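Local coordinates for putative flavoprotein decarboxylase (Streptomyces olivoviridis, PDB 6JLS) that probably decarboxylates a C-terminal peptidyl cysteine with the help of bound FMN during thioviridamide biosynthesis, at residues A[20-25]-A[119-124]. Residues are numbered along the deposited sequence; the frame is centred on the assembly and turned at random.
Sequences TMCLSG and TQIVMA. With FMN (flavin mononucleotide), chain B; FMN (flavin mononucleotide), chain C.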
loop_
_atom_site.group_PDB
_atom_site.type_symbol
_atom_site.label_atom_id
_atom_site.label_comp_id
_atom_site.label_asym_id
_atom_site.label_seq_id
_atom_site.Cartn_x
_atom_site.Cartn_y
_atom_site.Cartn_z
ATOM N N THR A 20 34.866 -12.255 -2.662
ATOM C CA THR A 20 33.654 -11.500 -2.380
ATOM C C THR A 20 33.941 -10.011 -2.518
ATOM O O THR A 20 34.840 -9.479 -1.854
ATOM C CB THR A 20 33.114 -11.823 -0.990
ATOM O OG1 THR A 20 32.713 -13.203 -0.952
ATOM C CG2 THR A 20 31.919 -10.942 -0.660
ATOM N N MET A 21 33.166 -9.356 -3.377
ATOM C CA MET A 21 33.236 -7.931 -3.668
ATOM C C MET A 21 32.098 -7.204 -2.944
ATOM O O MET A 21 30.925 -7.580 -3.086
ATOM C CB MET A 21 33.138 -7.745 -5.186
ATOM C CG MET A 21 32.936 -6.339 -5.686
ATOM S SD MET A 21 33.011 -6.247 -7.514
ATOM C CE MET A 21 32.581 -7.910 -7.977
ATOM N N CYS A 22 32.430 -6.174 -2.168
ATOM C CA CYS A 22 31.419 -5.393 -1.458
ATOM C C CYS A 22 31.324 -3.983 -2.026
ATOM O O CYS A 22 32.342 -3.346 -2.318
ATOM C CB CYS A 22 31.709 -5.317 0.044
ATOM S SG CYS A 22 31.668 -6.888 0.959
ATOM N N LEU A 23 30.092 -3.494 -2.172
ATOM C CA LEU A 23 29.821 -2.192 -2.764
ATOM C C LEU A 23 29.098 -1.296 -1.766
ATOM O O LEU A 23 28.077 -1.692 -1.192
ATOM C CB LEU A 23 28.987 -2.345 -4.034
ATOM C CG LEU A 23 29.601 -3.181 -5.160
ATOM C CD1 LEU A 23 28.706 -3.112 -6.394
ATOM C CD2 LEU A 23 30.996 -2.681 -5.484
ATOM N N SER A 24 29.614 -0.083 -1.596
ATOM C CA SER A 24 29.172 0.942 -0.655
ATOM C C SER A 24 28.385 2.039 -1.389
ATOM O O SER A 24 28.434 2.161 -2.615
ATOM C CB SER A 24 30.409 1.537 0.051
ATOM O OG SER A 24 30.102 2.024 1.328
ATOM N N GLY A 25 27.720 2.900 -0.620
ATOM C CA GLY A 25 26.937 3.978 -1.193
ATOM C C GLY A 25 27.731 5.138 -1.767
ATOM O O GLY A 25 27.563 6.299 -1.368
ATOM N N THR A 119 29.036 -4.980 6.196
ATOM C CA THR A 119 29.917 -4.888 7.359
ATOM C C THR A 119 29.987 -6.204 8.122
ATOM O O THR A 119 31.032 -6.517 8.706
ATOM C CB THR A 119 29.468 -3.765 8.296
ATOM O OG1 THR A 119 28.061 -3.895 8.566
ATOM C CG2 THR A 119 29.750 -2.399 7.666
ATOM N N GLN A 120 28.899 -6.987 8.133
ATOM C CA GLN A 120 28.948 -8.295 8.783
ATOM C C GLN A 120 29.873 -9.252 8.038
ATOM O O GLN A 120 30.585 -10.051 8.663
ATOM C CB GLN A 120 27.550 -8.891 8.883
ATOM C CG GLN A 120 26.681 -8.252 9.934
ATOM C CD GLN A 120 25.239 -8.637 9.741
ATOM O OE1 GLN A 120 24.924 -9.811 9.582
ATOM N NE2 GLN A 120 24.355 -7.643 9.701
ATOM N N ILE A 121 29.877 -9.190 6.700
ATOM C CA ILE A 121 30.772 -10.047 5.931
ATOM C C ILE A 121 32.228 -9.725 6.249
ATOM O O ILE A 121 33.043 -10.627 6.460
ATOM C CB ILE A 121 30.474 -9.922 4.429
ATOM C CG1 ILE A 121 29.242 -10.767 4.055
ATOM C CG2 ILE A 121 31.680 -10.373 3.606
ATOM C CD1 ILE A 121 28.623 -10.389 2.694
ATOM N N VAL A 122 32.580 -8.442 6.293
ATOM C CA VAL A 122 33.967 -8.067 6.553
ATOM C C VAL A 122 34.373 -8.504 7.952
ATOM O O VAL A 122 35.419 -9.135 8.143
ATOM C CB VAL A 122 34.174 -6.552 6.352
ATOM C CG1 VAL A 122 35.591 -6.120 6.828
ATOM C CG2 VAL A 122 33.965 -6.181 4.894
ATOM N N MET A 123 33.543 -8.196 8.953
ATOM C CA MET A 123 33.923 -8.528 10.324
ATOM C C MET A 123 33.917 -10.029 10.593
ATOM O O MET A 123 34.543 -10.464 11.563
ATOM C CB MET A 123 33.019 -7.813 11.320
ATOM C CG MET A 123 33.314 -6.338 11.406
ATOM S SD MET A 123 32.487 -5.562 12.793
ATOM C CE MET A 123 33.298 -6.416 14.156
ATOM N N ALA A 124 33.242 -10.831 9.763
ATOM C CA ALA A 124 33.284 -12.282 9.894
ATOM C C ALA A 124 34.424 -12.914 9.109
ATOM O O ALA A 124 34.726 -14.093 9.318
ATOM C CB ALA A 124 31.951 -12.900 9.439
HETATM N N1 FMN B . 30.114 8.920 0.729
HETATM C C2 FMN B . 31.427 8.508 0.662
HETATM O O2 FMN B . 32.008 8.174 1.691
HETATM N N3 FMN B . 32.086 8.483 -0.550
HETATM C C4 FMN B . 31.437 8.865 -1.707
HETATM O O4 FMN B . 32.020 8.841 -2.794
HETATM C C4A FMN B . 30.113 9.277 -1.640
HETATM N N5 FMN B . 29.452 9.660 -2.791
HETATM C C5A FMN B . 28.139 10.076 -2.735
HETATM C C6 FMN B . 27.505 10.460 -3.910
HETATM C C7 FMN B . 26.175 10.879 -3.876
HETATM C C7M FMN B . 25.510 11.292 -5.164
HETATM C C8 FMN B . 25.479 10.913 -2.652
HETATM C C8M FMN B . 24.042 11.363 -2.609
HETATM C C9 FMN B . 26.127 10.527 -1.471
HETATM C C9A FMN B . 27.461 10.108 -1.514
HETATM N N10 FMN B . 28.126 9.722 -0.357
HETATM C C10 FMN B . 29.446 9.306 -0.418
HETATM C "C1'" FMN B . 27.411 9.728 0.963
HETATM C "C2'" FMN B . 26.996 8.286 1.298
HETATM O "O2'" FMN B . 26.088 7.753 0.349
HETATM C "C3'" FMN B . 26.387 8.186 2.690
HETATM O "O3'" FMN B . 27.404 8.422 3.635
HETATM C "C4'" FMN B . 25.768 6.802 2.880
HETATM O "O4'" FMN B . 25.001 6.686 4.066
HETATM C "C5'" FMN B . 26.838 5.719 2.862
HETATM O "O5'" FMN B . 26.163 4.520 3.157
HETATM P P FMN B . 26.922 3.112 3.161
HETATM O O1P FMN B . 28.375 3.330 3.542
HETATM O O2P FMN B . 26.275 2.212 4.192
HETATM O O3P FMN B . 26.868 2.503 1.783
HETATM N N1 FMN C . 25.373 -10.502 15.261
HETATM C C2 FMN C . 25.980 -10.662 16.487
HETATM O O2 FMN C . 26.686 -9.762 16.933
HETATM N N3 FMN C . 25.806 -11.829 17.201
HETATM C C4 FMN C . 25.019 -12.846 16.699
HETATM O O4 FMN C . 24.856 -13.890 17.334
HETATM C C4A FMN C . 24.404 -12.682 15.464
HETATM N N5 FMN C . 23.612 -13.692 14.952
HETATM C C5A FMN C . 23.001 -13.543 13.725
HETATM C C6 FMN C . 22.216 -14.579 13.235
HETATM C C7 FMN C . 21.585 -14.446 11.998
HETATM C C7M FMN C . 20.739 -15.584 11.488
HETATM C C8 FMN C . 21.745 -13.263 11.249
HETATM C C8M FMN C . 21.064 -13.113 9.914
HETATM C C9 FMN C . 22.541 -12.225 11.750
HETATM C C9A FMN C . 23.171 -12.366 12.991
HETATM N N10 FMN C . 23.967 -11.351 13.508
HETATM C C10 FMN C . 24.580 -11.506 14.741
HETATM C "C1'" FMN C . 24.147 -10.070 12.747
HETATM C "C2'" FMN C . 23.226 -9.004 13.364
HETATM O "O2'" FMN C . 21.855 -9.349 13.257
HETATM C "C3'" FMN C . 23.452 -7.636 12.736
HETATM O "O3'" FMN C . 24.726 -7.178 13.122
HETATM C "C4'" FMN C . 22.357 -6.674 13.197
HETATM O "O4'" FMN C . 22.368 -5.436 12.506
HETATM C "C5'" FMN C . 22.451 -6.418 14.694
HETATM O "O5'" FMN C . 21.475 -5.442 14.970
HETATM P P FMN C . 21.191 -4.942 16.462
HETATM O O1P FMN C . 22.467 -5.054 17.277
HETATM O O2P FMN C . 20.764 -3.490 16.417
HETATM O O3P FMN C . 20.133 -5.810 17.094
#
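C22 and I121 meet across the gap between strand 18-23 and helix 117-124, where their CA atoms stand 8.8 Å apart. The packing is light: the two segments bury 119 Å² in sum, and all of the touching is apolar. I121 can be followed atom by atom. Its CB points toward the strand and there divides. The CG2 branch does the work, lying 4.3 Å from CG2 of T20 and 4.4 Å from SG of C22, so that one methyl is shared by two strand residues. The other branch, CG1 and then CD1, runs crosswise to the strand; CD1 lies anti to CA (chi2 163°) and stops 4.7 Å from T20 CG2. The I121 side chain as a whole also touches A50 on strand 46-51. On the strand, T20 offers its methyl to the helix while its OG1 hydrogen-bonds S93 OG. V122 flanks the contact and packs on V96 and V98 of strand 95-101, which C22 also touches.

Beyond the strand end the chain binds the phosphate and ribityl chain of FMN. G25 N donates to phosphate O3P of the FMN in chain B over 2.6 Å with an N-H...O angle of 145°, and G25 O accepts from O2' of the same ligand at 2.7 Å. At the helix, Q120 NE2 lies 3.2 Å from C3' of the FMN in chain C, and its OE1 is held by H86 NE2. The six-stranded parallel sheet, ordered 3-2-1-4-5-6, with an FMN-phosphate loop at the carboxyl end of strand 18-23, marks the Rossmann-like architecture of the flavoprotein decarboxylase family.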